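Local coordinates for PUA domain-containing protein (Archaeoglobus fulgidus DSM 4304, PDB 2Q07) that probably binds RNA and takes part in archaeosine-tRNA biosynthesis, this piece holding the UDG-like, pre-PUA and PUA domains of a longer archaeosine synthase family protein, at residues 170-173 with 174-178; 191-194 with 195-198; 118-121 with 122-126. All coordinates share one frame; numbering follows the deposited sequence.

Contact 1. Residues 170-173 with 174-178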
loop_
_atom_site.group_PDB
_atom_site.type_symbol
_atom_site.label_atom_id
_atom_site.label_comp_id
_atom_site.label_asym_id
_atom_site.label_seq_id
_atom_site.Cartn_x
_atom_site.Cartn_y
_atom_site.Cartn_z
ATOM N N ARG A 170 11.048 -3.864 1.134
ATOM C CA ARG A 170 10.440 -5.188 1.171
ATOM C C ARG A 170 9.066 -5.148 1.855
ATOM O O ARG A 170 8.126 -5.822 1.419
ATOM C CB ARG A 170 11.372 -6.169 1.893
ATOM C CG ARG A 170 10.717 -7.482 2.323
ATOM C CD ARG A 170 11.783 -8.506 2.674
ATOM N NE ARG A 170 12.597 -8.801 1.497
ATOM C CZ ARG A 170 13.800 -9.358 1.532
ATOM N NH1 ARG A 170 14.345 -9.691 2.694
ATOM N NH2 ARG A 170 14.467 -9.565 0.402
ATOM N N ARG A 171 8.942 -4.351 2.914
ATOM C CA ARG A 171 7.668 -4.234 3.626
ATOM C C ARG A 171 6.605 -3.625 2.708
ATOM O O ARG A 171 5.441 -4.033 2.721
ATOM C CB ARG A 171 7.818 -3.350 4.874
ATOM C CG ARG A 171 7.878 -4.113 6.188
ATOM C CD ARG A 171 9.275 -4.586 6.491
ATOM N NE ARG A 171 9.326 -5.394 7.706
ATOM C CZ ARG A 171 10.430 -5.601 8.418
ATOM N NH1 ARG A 171 11.577 -5.052 8.039
ATOM N NH2 ARG A 171 10.395 -6.367 9.501
ATOM N N ILE A 172 7.020 -2.645 1.913
ATOM C CA ILE A 172 6.125 -1.967 0.973
ATOM C C ILE A 172 5.578 -2.950 -0.062
ATOM O O ILE A 172 4.379 -2.992 -0.308
ATOM C CB ILE A 172 6.866 -0.829 0.223
ATOM C CG1 ILE A 172 7.113 0.350 1.166
ATOM C CG2 ILE A 172 6.072 -0.376 -0.965
ATOM C CD1 ILE A 172 7.917 1.482 0.535
ATOM N N LEU A 173 6.472 -3.723 -0.669
ATOM C CA LEU A 173 6.085 -4.691 -1.678
ATOM C C LEU A 173 5.220 -5.779 -1.054
ATOM O O LEU A 173 4.219 -6.191 -1.645
ATOM C CB LEU A 173 7.332 -5.298 -2.339
ATOM C CG LEU A 173 8.141 -4.400 -3.286
ATOM C CD1 LEU A 173 9.391 -5.148 -3.752
ATOM C CD2 LEU A 173 7.292 -3.997 -4.492
ATOM N N GLU A 174 5.590 -6.235 0.141
ATOM C CA GLU A 174 4.808 -7.265 0.819
ATOM C C GLU A 174 3.404 -6.748 1.121
ATOM O O GLU A 174 2.428 -7.486 0.985
ATOM C CB GLU A 174 5.474 -7.705 2.129
ATOM C CG GLU A 174 6.864 -8.287 1.941
ATOM C CD GLU A 174 7.506 -8.726 3.244
ATOM O OE1 GLU A 174 7.369 -8.004 4.260
ATOM O OE2 GLU A 174 8.160 -9.792 3.249
ATOM N N HIS A 175 3.305 -5.485 1.533
ATOM C CA HIS A 175 2.008 -4.895 1.853
ATOM C C HIS A 175 1.132 -4.700 0.628
ATOM O O HIS A 175 -0.084 -4.758 0.729
ATOM C CB HIS A 175 2.161 -3.551 2.584
ATOM C CG HIS A 175 2.317 -3.684 4.067
ATOM N ND1 HIS A 175 3.443 -4.219 4.652
ATOM C CD2 HIS A 175 1.470 -3.390 5.083
ATOM C CE1 HIS A 175 3.281 -4.257 5.964
ATOM N NE2 HIS A 175 2.090 -3.761 6.251
HETATM N N MSE A 176 1.740 -4.458 -0.529
HETATM C CA MSE A 176 0.948 -4.269 -1.741
HETATM C C MSE A 176 0.358 -5.598 -2.205
HETATM O O MSE A 176 -0.770 -5.647 -2.691
HETATM C CB MSE A 176 1.801 -3.644 -2.838
HETATM C CG MSE A 176 2.330 -2.279 -2.440
HETATM SE SE MSE A 176 3.259 -1.398 -3.855
HETATM C CE MSE A 176 5.050 -1.979 -3.505
ATOM N N LEU A 177 1.130 -6.667 -2.050
ATOM C CA LEU A 177 0.683 -8.009 -2.412
ATOM C C LEU A 177 -0.496 -8.389 -1.509
ATOM O O LEU A 177 -1.517 -8.920 -1.962
ATOM C CB LEU A 177 1.833 -9.000 -2.214
ATOM C CG LEU A 177 2.837 -9.109 -3.357
ATOM C CD1 LEU A 177 3.936 -10.110 -2.991
ATOM C CD2 LEU A 177 2.096 -9.567 -4.622
ATOM N N SER A 178 -0.338 -8.102 -0.222
ATOM C CA SER A 178 -1.362 -8.375 0.778
ATOM C C SER A 178 -2.627 -7.596 0.421
ATOM O O SER A 178 -3.717 -8.155 0.343
ATOM C CB SER A 178 -0.844 -7.957 2.157
ATOM O OG SER A 178 -1.740 -8.323 3.188
#
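The imidazole of H175 turns an edge back to the preceding turn of helix 168-181 and grips the carbonyl of R171. H175 CB rests 3.3 Å from R171 O, and H175 CG stays close at 3.4 Å from the same oxygen. With chi1 at -86° the ring is swung toward the N-terminal end of the helix, which lets H175 ND1 donate to R171 O over 2.8 Å, the N-H...O angle being 142°. ND1 stands above the carbonyl plane, whereas H175 N, making the ordinary helical bond to R171 O at 2.8 Å, comes from the opposite face of that plane. One oxygen thus takes two donors from a single residue, which fixes the rotation of the ring. At the far tip NE2 is hydrogen-bonded to K26 N, consistent with a ring protonated at ND1.

One turn of helix also separates R170 from E174, but their charged ends stay apart, R170 NE being 4.9 Å from E174 OE2. R171 turns its guanidinium instead to a salt bridge with D167. Around the helix, H175 meets F75 edge-to-face, while L173 and M176, a selenomethionine, pack on V208 and L215 of strands 203-209 and 214-217.

Contact 2. Residues 191-194 with 195-198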
loop_
_atom_site.group_PDB
_atom_site.type_symbol
_atom_site.label_atom_id
_atom_site.label_comp_id
_atom_site.label_asym_id
_atom_site.label_seq_id
_atom_site.Cartn_x
_atom_site.Cartn_y
_atom_site.Cartn_z
ATOM N N GLY A 191 15.416 -2.444 -8.344
ATOM C CA GLY A 191 14.919 -1.247 -8.993
ATOM C C GLY A 191 15.117 0.021 -8.183
ATOM O O GLY A 191 15.487 -0.032 -7.012
ATOM N N ARG A 192 14.886 1.169 -8.812
ATOM C CA ARG A 192 15.028 2.445 -8.121
ATOM C C ARG A 192 13.646 2.961 -7.725
ATOM O O ARG A 192 12.763 3.111 -8.571
ATOM C CB ARG A 192 15.756 3.463 -9.014
ATOM C CG ARG A 192 15.129 3.662 -10.386
ATOM C CD ARG A 192 16.099 4.337 -11.371
ATOM N NE ARG A 192 17.327 3.560 -11.559
ATOM C CZ ARG A 192 18.213 3.773 -12.531
ATOM N NH1 ARG A 192 18.016 4.739 -13.420
ATOM N NH2 ARG A 192 19.304 3.021 -12.613
ATOM N N TYR A 193 13.467 3.213 -6.430
ATOM C CA TYR A 193 12.196 3.707 -5.904
ATOM C C TYR A 193 11.690 4.885 -6.744
ATOM O O TYR A 193 12.471 5.752 -7.131
ATOM C CB TYR A 193 12.373 4.157 -4.452
ATOM C CG TYR A 193 11.068 4.315 -3.704
ATOM C CD1 TYR A 193 10.449 3.217 -3.111
ATOM C CD2 TYR A 193 10.438 5.558 -3.609
ATOM C CE1 TYR A 193 9.236 3.348 -2.437
ATOM C CE2 TYR A 193 9.220 5.702 -2.941
ATOM C CZ TYR A 193 8.628 4.591 -2.353
ATOM O OH TYR A 193 7.448 4.728 -1.642
ATOM N N PRO A 194 10.377 4.947 -7.020
ATOM C CA PRO A 194 9.290 4.037 -6.635
ATOM C C PRO A 194 9.064 2.842 -7.569
ATOM O O PRO A 194 8.097 2.096 -7.404
ATOM C CB PRO A 194 8.080 4.959 -6.605
ATOM C CG PRO A 194 8.339 5.843 -7.789
ATOM C CD PRO A 194 9.831 6.166 -7.658
ATOM N N GLU A 195 9.954 2.656 -8.539
ATOM C CA GLU A 195 9.823 1.556 -9.490
ATOM C C GLU A 195 10.494 0.294 -8.965
ATOM O O GLU A 195 11.461 -0.196 -9.548
ATOM C CB GLU A 195 10.443 1.946 -10.833
ATOM C CG GLU A 195 9.920 3.260 -11.388
ATOM C CD GLU A 195 10.478 3.567 -12.767
ATOM O OE1 GLU A 195 11.713 3.488 -12.943
ATOM O OE2 GLU A 195 9.680 3.890 -13.670
ATOM N N LEU A 196 9.957 -0.234 -7.871
ATOM C CA LEU A 196 10.499 -1.429 -7.241
ATOM C C LEU A 196 10.039 -2.705 -7.938
ATOM O O LEU A 196 9.003 -2.719 -8.600
ATOM C CB LEU A 196 10.062 -1.490 -5.773
ATOM C CG LEU A 196 10.438 -0.328 -4.849
ATOM C CD1 LEU A 196 9.803 -0.535 -3.481
ATOM C CD2 LEU A 196 11.944 -0.241 -4.734
ATOM N N GLU A 197 10.819 -3.771 -7.767
ATOM C CA GLU A 197 10.491 -5.074 -8.325
ATOM C C GLU A 197 10.854 -6.150 -7.312
ATOM O O GLU A 197 11.627 -5.917 -6.388
ATOM C CB GLU A 197 11.278 -5.349 -9.608
ATOM C CG GLU A 197 11.182 -4.287 -10.671
ATOM C CD GLU A 197 11.805 -4.742 -11.972
ATOM O OE1 GLU A 197 12.928 -5.290 -11.936
ATOM O OE2 GLU A 197 11.178 -4.550 -13.032
ATOM N N LEU A 198 10.281 -7.330 -7.481
ATOM C CA LEU A 198 10.593 -8.444 -6.604
ATOM C C LEU A 198 11.037 -9.522 -7.582
ATOM O O LEU A 198 10.310 -9.860 -8.511
ATOM C CB LEU A 198 9.353 -8.871 -5.819
ATOM C CG LEU A 198 9.512 -9.959 -4.753
ATOM C CD1 LEU A 198 10.541 -9.545 -3.690
ATOM C CD2 LEU A 198 8.154 -10.211 -4.119
#
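L196 sets its isobutyl end against the CD1 edge of the Y193 ring: L196 CD1 is 3.8 Å from Y193 CD1 and sits near the ring plane, while L196 CG is 3.9 Å from the same Y193 CD1. The two side chains slant across each other, and L196 CD2 reaches back to Y193 CA at 4.1 Å. With an alanine here, the CD1 edge of the tyrosine would probably lose its apolar neighbour and a gap open between the turn and helix 168-181. One face of the ring is met by P194 CB, 3.8 Å above its plane and displaced toward the rim. This proline-on-tyrosine packing goes with the cis peptide bond between the two residues, and with a tyrosine CG set opposite its own backbone N (chi1 -164°).

The backbone explains why these groups meet. E195 N donates to R192 O over 2.8 Å at 136°, closing a four-residue turn; with cis P194 in third place and its psi near zero (7°), the turn is type VIa. E195 then forms an inverse gamma turn, its weak bond running from L196 N to P194 O at 3.0 Å. G191 lies beside this path, its CA 3.7 Å from E195 O, where a CB would clash with that oxygen.

Farther out, L196 pairs its backbone with V208 and packs on Y169 and L173 of helix 168-181. The Y193 hydroxyl is hydrogen-bonded to E76, and E195 forms a salt bridge with R210. Carbon-to-carbon contact and backbone bonds therefore shape the turn, while both polar side-chain ends bond beyond it, which implies that the tyrosine ties it to the UDG-like part and the glutamate to the end of strand 203-209.

Contact 3. Residues 118-121 with 122-126; sequences AHVT and GGYRK
G122 takes the N-cap position of helix 123-132, in the turn by which Y124 reaches back to T121. Its phi of 52° would press a side chain close to T121 C, so a glycine suits the bend. G122 O receives R125 N, an early bond of the helix. G123 starts the helix and carries the chain on to Y124, whose N donates to T121 O over 3.2 Å at 138°, closing a beta turn; the donor stands well above the carbonyl plane. The same oxygen lies in the plane of the Y124 ring at its edge, 3.4 Å from Y124 CD1. Y124 CB meets V120 CB at 3.5 Å, the two side chains crossing at about a right angle, and V120 CG2 is 3.7 Å from that Y124 CB.

This bend leads from strand 115-118 into the helix of a beta-alpha-beta crossover, whose next strand, 138-141, runs parallel beside the first in the mixed sheet of the UDG-like domain. The Y124 ring goes on to meet W92 edge-to-face.

Next comes R125, set with CG opposite its own carbonyl carbon (chi1 -80°), an arrangement that turns the chain back over the bend: R125 CG is 3.2 Å from V120 O and 3.9 Å from T121 CA. Past a kink at chi3, its guanidinium makes a cation-pi contact with Y141 on the neighbouring strand.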
loop_
_atom_site.group_PDB
_atom_site.type_symbol
_atom_site.label_atom_id
_atom_site.label_comp_id
_atom_site.label_asym_id
_atom_site.label_seq_id
_atom_site.Cartn_x
_atom_site.Cartn_y
_atom_site.Cartn_z
ATOM N N ALA A 118 4.838 12.276 17.018
ATOM C CA ALA A 118 4.217 13.196 16.075
ATOM C C ALA A 118 5.189 14.260 15.569
ATOM O O ALA A 118 5.370 15.292 16.206
ATOM C CB ALA A 118 3.014 13.863 16.727
ATOM N N HIS A 119 5.810 14.016 14.419
ATOM C CA HIS A 119 6.742 14.989 13.873
ATOM C C HIS A 119 6.019 15.852 12.855
ATOM O O HIS A 119 6.279 15.780 11.653
ATOM C CB HIS A 119 7.932 14.307 13.211
ATOM C CG HIS A 119 9.134 15.189 13.110
ATOM N ND1 HIS A 119 9.879 15.559 14.210
ATOM C CD2 HIS A 119 9.694 15.816 12.051
ATOM C CE1 HIS A 119 10.845 16.376 13.833
ATOM N NE2 HIS A 119 10.754 16.550 12.528
ATOM N N VAL A 120 5.114 16.676 13.357
ATOM C CA VAL A 120 4.307 17.543 12.514
ATOM C C VAL A 120 3.991 18.821 13.272
ATOM O O VAL A 120 4.151 18.881 14.494
ATOM C CB VAL A 120 2.980 16.852 12.153
ATOM C CG1 VAL A 120 3.229 15.674 11.239
ATOM C CG2 VAL A 120 2.297 16.376 13.424
ATOM N N THR A 121 3.520 19.834 12.552
ATOM C CA THR A 121 3.197 21.110 13.173
ATOM C C THR A 121 1.851 21.659 12.724
ATOM O O THR A 121 1.229 21.131 11.807
ATOM C CB THR A 121 4.277 22.170 12.856
ATOM O OG1 THR A 121 4.386 22.322 11.435
ATOM C CG2 THR A 121 5.634 21.752 13.428
ATOM N N GLY A 122 1.418 22.733 13.383
ATOM C CA GLY A 122 0.158 23.375 13.044
ATOM C C GLY A 122 -1.048 22.456 12.977
ATOM O O GLY A 122 -1.228 21.579 13.822
ATOM N N GLY A 123 -1.880 22.673 11.962
ATOM C CA GLY A 123 -3.077 21.875 11.777
ATOM C C GLY A 123 -2.910 20.384 12.006
ATOM O O GLY A 123 -3.834 19.725 12.496
ATOM N N TYR A 124 -1.743 19.846 11.654
ATOM C CA TYR A 124 -1.482 18.420 11.830
ATOM C C TYR A 124 -1.449 18.018 13.294
ATOM O O TYR A 124 -1.896 16.929 13.648
ATOM C CB TYR A 124 -0.158 18.016 11.184
ATOM C CG TYR A 124 -0.140 18.119 9.683
ATOM C CD1 TYR A 124 0.399 19.236 9.051
ATOM C CD2 TYR A 124 -0.659 17.097 8.892
ATOM C CE1 TYR A 124 0.426 19.331 7.667
ATOM C CE2 TYR A 124 -0.638 17.181 7.513
ATOM C CZ TYR A 124 -0.095 18.298 6.906
ATOM O OH TYR A 124 -0.072 18.387 5.537
ATOM N N ARG A 125 -0.901 18.883 14.143
ATOM C CA ARG A 125 -0.845 18.581 15.563
ATOM C C ARG A 125 -2.258 18.505 16.125
ATOM O O ARG A 125 -2.529 17.719 17.036
ATOM C CB ARG A 125 -0.029 19.636 16.314
ATOM C CG ARG A 125 1.472 19.426 16.198
ATOM C CD ARG A 125 2.239 20.225 17.236
ATOM N NE ARG A 125 1.625 20.123 18.556
ATOM C CZ ARG A 125 2.256 20.384 19.697
ATOM N NH1 ARG A 125 3.529 20.759 19.686
ATOM N NH2 ARG A 125 1.608 20.277 20.849
ATOM N N LYS A 126 -3.158 19.321 15.581
ATOM C CA LYS A 126 -4.543 19.312 16.030
ATOM C C LYS A 126 -5.149 17.940 15.766
ATOM O O LYS A 126 -5.910 17.424 16.579
ATOM C CB LYS A 126 -5.360 20.376 15.299
ATOM C CG LYS A 126 -5.077 21.801 15.736
ATOM C CD LYS A 126 -6.053 22.760 15.066
ATOM C CE LYS A 126 -5.943 24.164 15.642
ATOM N NZ LYS A 126 -6.934 25.089 15.018
#

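Along the chain contact 3 comes first, within the UDG-like domain, followed by contact 1 and then contact 2, both in the pre-PUA region. Contacts 1 and 2 have centres 12 Å apart and touch directly: I172 CD1 lies 3.7 Å from Y193 CE1, and L173 CD2 lies 3.9 Å from L196 CB. Helix 168-181 is thus packed against the turn between strands 188-190 and 197-200 of the four-stranded antiparallel sheet. Contact 3 is separate, its centre 28 Å from that of contact 1 and 31 Å from that of contact 2, at the five-stranded mixed sheet. The first two therefore belong to one helix-on-sheet unit, while the third lies at a strand-to-helix bend of another domain.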